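Lin1840 protein (PDB 4ZOC) is a family 3 beta-glucosidase that probably releases beta-D-glucose from the non-reducing ends of beta-glucosides and is involved in beta-1,2-glucan metabolism. Local coordinates at residues 371-376 / 663-668. The protein carries 2 engineered substitutions. Sequence-based numbering, arbitrary orientation.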
loop_
_atom_site.group_PDB
_atom_site.type_symbol
_atom_site.label_atom_id
_atom_site.label_comp_id
_atom_site.label_asym_id
_atom_site.label_seq_id
_atom_site.Cartn_x
_atom_site.Cartn_y
_atom_site.Cartn_z
ATOM N N GLY A 371 -6.378 25.588 19.513
ATOM C CA GLY A 371 -7.406 24.541 19.592
ATOM C C GLY A 371 -8.686 24.933 18.864
ATOM O O GLY A 371 -9.244 24.083 18.136
ATOM N N VAL A 372 -9.177 26.172 19.042
ATOM C CA VAL A 372 -10.387 26.573 18.323
ATOM C C VAL A 372 -10.131 26.763 16.824
ATOM O O VAL A 372 -11.080 26.756 16.000
ATOM C CB VAL A 372 -11.146 27.750 18.980
ATOM C CG1 VAL A 372 -11.423 27.432 20.447
ATOM C CG2 VAL A 372 -10.423 29.019 18.919
ATOM N N GLU A 373 -8.875 27.006 16.431
ATOM C CA GLU A 373 -8.554 27.073 14.958
ATOM C C GLU A 373 -8.495 25.705 14.266
ATOM O O GLU A 373 -8.729 25.608 13.063
ATOM C CB GLU A 373 -7.177 27.735 14.685
ATOM C CG GLU A 373 -7.126 29.206 15.079
ATOM C CD GLU A 373 -7.891 30.086 14.141
ATOM O OE1 GLU A 373 -7.938 29.786 12.925
ATOM O OE2 GLU A 373 -8.484 31.051 14.647
ATOM N N SER A 374 -8.213 24.677 15.033
ATOM C CA SER A 374 -7.805 23.346 14.557
ATOM C C SER A 374 -8.922 22.281 14.580
ATOM O O SER A 374 -8.873 21.292 13.841
ATOM C CB SER A 374 -6.688 22.838 15.447
ATOM O OG SER A 374 -5.558 23.645 15.320
ATOM N N ALA A 375 -9.920 22.494 15.403
ATOM C CA ALA A 375 -11.068 21.558 15.473
ATOM C C ALA A 375 -11.843 21.613 14.154
ATOM O O ALA A 375 -11.879 22.682 13.481
ATOM C CB ALA A 375 -11.978 21.890 16.611
ATOM N N VAL A 376 -12.527 20.516 13.826
ATOM C CA VAL A 376 -13.231 20.417 12.533
ATOM C C VAL A 376 -14.643 19.973 12.788
ATOM O O VAL A 376 -14.915 18.938 13.367
ATOM C CB VAL A 376 -12.593 19.453 11.527
ATOM C CG1 VAL A 376 -13.360 19.498 10.207
ATOM C CG2 VAL A 376 -11.124 19.759 11.347
ATOM N N PHE A 663 -3.578 28.541 -0.150
ATOM C CA PHE A 663 -4.693 28.602 0.820
ATOM C C PHE A 663 -4.540 29.827 1.717
ATOM O O PHE A 663 -3.400 30.257 1.983
ATOM C CB PHE A 663 -4.745 27.307 1.668
ATOM C CG PHE A 663 -3.530 27.104 2.550
ATOM C CD1 PHE A 663 -2.441 26.437 2.086
ATOM C CD2 PHE A 663 -3.510 27.594 3.852
ATOM C CE1 PHE A 663 -1.367 26.232 2.894
ATOM C CE2 PHE A 663 -2.406 27.383 4.656
ATOM C CZ PHE A 663 -1.318 26.706 4.179
ATOM N N GLU A 664 -5.656 30.380 2.189
ATOM C CA GLU A 664 -5.672 31.478 3.159
ATOM C C GLU A 664 -6.967 31.388 3.948
ATOM O O GLU A 664 -8.084 31.187 3.411
ATOM C CB GLU A 664 -5.629 32.898 2.500
ATOM C CG GLU A 664 -5.572 33.987 3.544
ATOM C CD GLU A 664 -5.394 35.399 3.034
ATOM O OE1 GLU A 664 -4.839 35.601 1.931
ATOM O OE2 GLU A 664 -5.806 36.339 3.770
ATOM N N LYS A 665 -6.825 31.477 5.228
ATOM C CA LYS A 665 -7.952 31.489 6.134
ATOM C C LYS A 665 -8.379 32.941 6.383
ATOM O O LYS A 665 -7.560 33.782 6.748
ATOM C CB LYS A 665 -7.596 30.808 7.453
ATOM C CG LYS A 665 -8.757 30.600 8.367
ATOM C CD LYS A 665 -8.258 29.694 9.495
ATOM C CE LYS A 665 -9.286 28.797 9.988
ATOM N NZ LYS A 665 -8.754 27.941 11.080
ATOM N N VAL A 666 -9.651 33.220 6.152
ATOM C CA VAL A 666 -10.105 34.627 6.089
ATOM C C VAL A 666 -11.174 34.816 7.140
ATOM O O VAL A 666 -12.118 34.098 7.166
ATOM C CB VAL A 666 -10.644 35.008 4.678
ATOM C CG1 VAL A 666 -10.957 36.481 4.594
ATOM C CG2 VAL A 666 -9.641 34.703 3.566
ATOM N N ALA A 667 -10.961 35.767 8.043
ATOM C CA ALA A 667 -11.893 36.124 9.099
ATOM C C ALA A 667 -12.849 37.260 8.643
ATOM O O ALA A 667 -12.410 38.252 8.028
ATOM C CB ALA A 667 -11.109 36.583 10.301
ATOM N N LEU A 668 -14.137 37.055 8.846
ATOM C CA LEU A 668 -15.133 37.989 8.350
ATOM C C LEU A 668 -16.241 38.161 9.351
ATOM O O LEU A 668 -16.843 37.179 9.777
ATOM C CB LEU A 668 -15.765 37.462 7.066
ATOM C CG LEU A 668 -14.825 37.315 5.896
ATOM C CD1 LEU A 668 -15.432 36.393 4.882
ATOM C CD2 LEU A 668 -14.429 38.636 5.241
#
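An interdomain salt bridge between E373 and K665 ties helix 361-374, close to its C-terminal end, to strand 659-668 of the fibronectin type III-like domain. NZ of K665 donates to OE1 of E373 at 2.7 Å. The ammonium meets this oxygen on its anti side, 31° out of the carboxylate plane. The backbones stay well apart, with CA of E373 9.9 Å from CA of K665, and the lysine spans most of the gap. Its CG lies anti to the backbone N (chi1 -171°), and the chain runs nearly extended toward the helix with one bend at chi3. The glutamate instead folds at chi2 (-73°), which brings its carboxylate back beside the incoming lysine. CD of K665 lies 3.4 Å from OE1 of E373, so the methylenes also border the carboxylate. NZ of K665 is 3.1 Å from the main-chain O of E373 as well. The ammonium has further hydrogen bonds to S109 O and S547 OG, which fix its position. OE2 of E373 forms a second salt bridge with K639 on the adjoining strand 638-648. The carboxylate is thus shared by two lysines of the same sheet, which would probably favour its ionised form. E373 is buried, and the contact lies away from the glucose and magnesium sites. It is a charged interdomain link, joining a helix end to an edge strand of a fibronectin type III-like beta-sandwich.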